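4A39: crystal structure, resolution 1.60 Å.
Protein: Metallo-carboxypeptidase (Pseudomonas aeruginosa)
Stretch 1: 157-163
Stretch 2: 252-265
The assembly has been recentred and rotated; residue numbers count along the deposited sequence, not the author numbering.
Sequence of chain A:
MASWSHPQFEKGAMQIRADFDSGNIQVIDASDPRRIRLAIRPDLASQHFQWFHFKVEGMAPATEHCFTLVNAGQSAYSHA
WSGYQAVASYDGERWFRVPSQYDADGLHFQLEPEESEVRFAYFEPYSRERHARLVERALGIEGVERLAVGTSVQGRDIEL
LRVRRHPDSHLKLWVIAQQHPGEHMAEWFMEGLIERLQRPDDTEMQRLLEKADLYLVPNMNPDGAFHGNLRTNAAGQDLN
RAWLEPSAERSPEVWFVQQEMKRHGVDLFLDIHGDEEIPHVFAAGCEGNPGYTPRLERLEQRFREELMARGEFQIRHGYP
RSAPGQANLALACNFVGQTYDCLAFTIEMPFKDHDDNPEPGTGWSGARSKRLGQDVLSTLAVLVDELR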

# COMPACT_ATOMS: atom_id res chain seq x y z
N ASP A 157 -13.00 -12.12 -1.98
CA ASP A 157 -11.83 -12.99 -2.09
C ASP A 157 -10.49 -12.38 -1.67
O ASP A 157 -10.21 -11.22 -1.95
CB ASP A 157 -11.65 -13.48 -3.54
CG ASP A 157 -12.65 -14.55 -3.93
OD1 ASP A 157 -13.09 -15.30 -3.04
OD2 ASP A 157 -12.97 -14.66 -5.13
N ILE A 158 -9.68 -13.20 -1.01
CA ILE A 158 -8.33 -12.82 -0.60
C ILE A 158 -7.44 -13.85 -1.31
O ILE A 158 -7.10 -14.88 -0.74
CB ILE A 158 -8.09 -12.96 0.93
CG1 ILE A 158 -9.18 -12.23 1.72
CG2 ILE A 158 -6.71 -12.42 1.29
CD1 ILE A 158 -9.15 -10.75 1.55
N GLU A 159 -7.07 -13.57 -2.55
CA GLU A 159 -6.25 -14.52 -3.31
C GLU A 159 -4.80 -14.61 -2.87
O GLU A 159 -4.16 -13.59 -2.60
CB GLU A 159 -6.28 -14.18 -4.80
CG GLU A 159 -7.66 -14.24 -5.43
CD GLU A 159 -8.30 -12.88 -5.54
OE1 GLU A 159 -8.03 -12.02 -4.68
OE2 GLU A 159 -9.10 -12.67 -6.49
N LEU A 160 -4.29 -15.84 -2.80
CA LEU A 160 -2.90 -16.09 -2.47
C LEU A 160 -2.33 -16.72 -3.74
O LEU A 160 -2.70 -17.85 -4.10
CB LEU A 160 -2.76 -17.08 -1.30
CG LEU A 160 -1.36 -17.63 -1.04
CD1 LEU A 160 -0.36 -16.49 -0.89
CD2 LEU A 160 -1.38 -18.50 0.21
N LEU A 161 -1.46 -16.00 -4.42
CA LEU A 161 -0.86 -16.49 -5.66
C LEU A 161 0.52 -17.06 -5.40
O LEU A 161 1.24 -16.56 -4.53
CB LEU A 161 -0.74 -15.35 -6.68
CG LEU A 161 -2.00 -14.52 -6.95
CD1 LEU A 161 -1.66 -13.37 -7.88
CD2 LEU A 161 -3.09 -15.40 -7.55
N ARG A 162 0.89 -18.10 -6.13
CA ARG A 162 2.22 -18.68 -5.98
C ARG A 162 2.91 -18.75 -7.33
O ARG A 162 2.33 -19.22 -8.32
CB ARG A 162 2.17 -20.09 -5.36
CG ARG A 162 3.57 -20.74 -5.29
CD ARG A 162 3.65 -21.91 -4.33
NE ARG A 162 2.93 -23.09 -4.80
CZ ARG A 162 2.88 -24.24 -4.14
NH1 ARG A 162 3.51 -24.36 -2.98
NH2 ARG A 162 2.21 -25.26 -4.65
N VAL A 163 4.14 -18.26 -7.37
CA VAL A 163 4.94 -18.27 -8.58
C VAL A 163 5.98 -19.36 -8.37
O VAL A 163 6.86 -19.24 -7.51
CB VAL A 163 5.64 -16.92 -8.81
CG1 VAL A 163 6.36 -16.92 -10.15
CG2 VAL A 163 4.63 -15.78 -8.74
N PRO A 252 -10.47 -12.45 9.64
CA PRO A 252 -10.31 -13.59 8.74
C PRO A 252 -9.22 -13.42 7.69
O PRO A 252 -8.60 -14.39 7.26
CB PRO A 252 -11.70 -13.73 8.11
CG PRO A 252 -12.22 -12.32 8.12
CD PRO A 252 -11.81 -11.85 9.49
N GLU A 253 -8.98 -12.17 7.29
CA GLU A 253 -7.96 -11.88 6.30
C GLU A 253 -6.58 -12.30 6.81
O GLU A 253 -5.79 -12.89 6.08
CB GLU A 253 -7.96 -10.38 5.97
CG GLU A 253 -9.28 -9.89 5.38
CD GLU A 253 -10.29 -9.40 6.42
OE1 GLU A 253 -10.06 -9.56 7.64
OE2 GLU A 253 -11.33 -8.85 6.00
N VAL A 254 -6.30 -11.99 8.07
CA VAL A 254 -5.01 -12.34 8.67
C VAL A 254 -4.98 -13.81 9.08
O VAL A 254 -3.95 -14.48 8.94
CB VAL A 254 -4.73 -11.43 9.90
CG1 VAL A 254 -3.53 -11.95 10.68
CG2 VAL A 254 -4.46 -10.01 9.41
N TRP A 255 -6.10 -14.31 9.57
CA TRP A 255 -6.20 -15.72 9.98
C TRP A 255 -5.85 -16.62 8.80
O TRP A 255 -5.15 -17.63 8.95
CB TRP A 255 -7.63 -16.01 10.47
CG TRP A 255 -7.86 -17.43 10.88
CD1 TRP A 255 -8.21 -18.47 10.06
CD2 TRP A 255 -7.71 -17.98 12.19
NE1 TRP A 255 -8.30 -19.63 10.79
CE2 TRP A 255 -8.00 -19.36 12.10
CE3 TRP A 255 -7.36 -17.44 13.43
CZ2 TRP A 255 -7.95 -20.21 13.20
CZ3 TRP A 255 -7.32 -18.29 14.54
CH2 TRP A 255 -7.60 -19.66 14.41
N PHE A 256 -6.35 -16.24 7.62
CA PHE A 256 -6.11 -16.97 6.39
C PHE A 256 -4.62 -17.06 6.06
O PHE A 256 -4.08 -18.15 5.86
CB PHE A 256 -6.84 -16.28 5.23
CG PHE A 256 -6.38 -16.72 3.86
CD1 PHE A 256 -6.49 -18.04 3.46
CD2 PHE A 256 -5.86 -15.79 2.97
CE1 PHE A 256 -6.08 -18.44 2.18
CE2 PHE A 256 -5.44 -16.17 1.70
CZ PHE A 256 -5.55 -17.50 1.30
N VAL A 257 -3.96 -15.91 6.01
CA VAL A 257 -2.54 -15.89 5.68
C VAL A 257 -1.69 -16.68 6.66
O VAL A 257 -0.80 -17.42 6.24
CB VAL A 257 -2.02 -14.44 5.58
CG1 VAL A 257 -0.52 -14.45 5.27
CG2 VAL A 257 -2.77 -13.71 4.48
N GLN A 258 -1.96 -16.54 7.96
CA GLN A 258 -1.18 -17.27 8.95
C GLN A 258 -1.32 -18.78 8.79
O GLN A 258 -0.36 -19.52 9.02
CB GLN A 258 -1.58 -16.84 10.37
CG GLN A 258 -0.97 -15.50 10.78
CD GLN A 258 -1.10 -15.21 12.26
OE1 GLN A 258 -1.10 -16.12 13.09
NE2 GLN A 258 -1.18 -13.93 12.61
N GLN A 259 -2.50 -19.25 8.40
CA GLN A 259 -2.70 -20.69 8.22
C GLN A 259 -1.87 -21.19 7.04
O GLN A 259 -1.27 -22.28 7.10
CB GLN A 259 -4.18 -21.00 7.98
CG GLN A 259 -5.05 -20.80 9.21
CD GLN A 259 -4.69 -21.75 10.35
OE1 GLN A 259 -5.23 -21.65 11.45
NE2 GLN A 259 -3.77 -22.67 10.09
N GLU A 260 -1.83 -20.41 5.97
CA GLU A 260 -1.07 -20.78 4.78
C GLU A 260 0.42 -20.72 5.06
O GLU A 260 1.19 -21.54 4.56
CB GLU A 260 -1.43 -19.85 3.61
CG GLU A 260 -2.86 -20.00 3.11
CD GLU A 260 -3.18 -21.41 2.65
OE1 GLU A 260 -2.34 -22.02 1.95
OE2 GLU A 260 -4.28 -21.92 2.98
N MET A 261 0.84 -19.75 5.87
CA MET A 261 2.26 -19.63 6.20
C MET A 261 2.70 -20.83 7.02
O MET A 261 3.77 -21.39 6.79
CB MET A 261 2.53 -18.35 7.00
CG MET A 261 2.34 -17.06 6.22
SD MET A 261 2.79 -15.62 7.21
CE MET A 261 3.24 -14.44 5.92
N LYS A 262 1.88 -21.23 7.98
CA LYS A 262 2.22 -22.37 8.83
C LYS A 262 2.44 -23.64 8.03
O LYS A 262 3.30 -24.46 8.36
CB LYS A 262 1.12 -22.59 9.87
CG LYS A 262 1.06 -21.52 10.96
CD LYS A 262 -0.13 -21.72 11.90
CE LYS A 262 -0.16 -20.64 12.97
NZ LYS A 262 -1.41 -20.70 13.78
N ARG A 263 1.66 -23.79 6.96
CA ARG A 263 1.73 -24.97 6.11
C ARG A 263 2.83 -24.97 5.07
O ARG A 263 3.41 -26.02 4.80
CB ARG A 263 0.38 -25.17 5.42
CG ARG A 263 0.25 -26.47 4.63
CD ARG A 263 -1.18 -26.95 4.69
NE ARG A 263 -2.09 -26.07 3.95
CZ ARG A 263 -2.20 -26.09 2.63
NH1 ARG A 263 -1.45 -26.94 1.94
NH2 ARG A 263 -3.06 -25.30 2.01
N HIS A 264 3.13 -23.82 4.49
CA HIS A 264 4.18 -23.80 3.48
C HIS A 264 5.54 -23.32 3.93
O HIS A 264 6.55 -23.65 3.30
CB HIS A 264 3.73 -22.96 2.27
CG HIS A 264 2.42 -23.38 1.70
ND1 HIS A 264 1.21 -22.94 2.20
CD2 HIS A 264 2.12 -24.22 0.68
CE1 HIS A 264 0.23 -23.48 1.50
NE2 HIS A 264 0.76 -24.26 0.57
N GLY A 265 5.61 -22.54 5.01
CA GLY A 265 6.89 -22.05 5.49
C GLY A 265 7.18 -20.68 4.91
O GLY A 265 6.62 -20.31 3.87

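Strand 157-163 runs beside helix 252-264, with their N-to-C directions 22° apart and their axes 10.0 Å apart at closest approach. No hydrogen bond crosses between them. The contact is mostly side-chain packing.

The strand alternates. Ile158, Leu160 and Arg162 point their CA-to-CB bonds toward the helix, while Glu159 points away. On the helix, Phe256, Glu260 and His264 point toward the strand. They are spaced four residues apart, about one turn, so they line up along one side of the helix.

Phe256 packs against both Ile158 and Leu160. With chi1 at t (164°), its ring reaches both residues. Ile158 CG2 lies 3.9 Å from Phe256 CD2, and Leu160 CB lies 3.8 Å from Phe256 CZ. The ring also comes near the backbone: Ile158 O is 3.2 Å from Phe256 CE2. Both Ile158 O and Leu160 CB approach the ring obliquely.

Ile158 has both chi angles at m. This carries CD1 to 3.9 Å from Glu253 CG. The CA-to-CB bond of Glu253 points sideways. The glutamate meets the isoleucine with its aliphatic part. Its carboxylate is not idle, since OE1 is hydrogen-bonded elsewhere in the structure.

Leu160 takes chi1 t and chi2 p. In this rotamer CD2 reaches Glu260, 3.6 Å from its CG. Here too a methyl packs against the methylene part of an acidic side chain. Glu260 has chi1 and chi2 both at m, and its OE1 lies 3.4 Å from Arg263 NH2. That pair is a salt bridge by charge alone, because the oxygen sits well out of the guanidinium plane and no N-H points at it.

His264 is held by its own helix. With chi1 at m, ND1 donates to Glu260 O at 2.7 Å, with an N-H...acceptor angle of 163°. The same carbonyl accepts the backbone hydrogen bond from His264 N at 3.0 Å. The side-chain bond helps fix the imidazole, and CD2 is the ring atom nearest Arg162.

Arg162 is extended through chi1 and chi2, both t, then turns at chi3 (p, 71°). Its NH1 lies 3.9 Å from His264 CD2. The approach is oblique and is a packing contact. NH1 is hydrogen-bonded elsewhere in the structure.

Gly265 follows the helix with positive phi (94°). At its backbone angles a CB would be jammed against the carbonyl O of His264, which by itself calls for glycine.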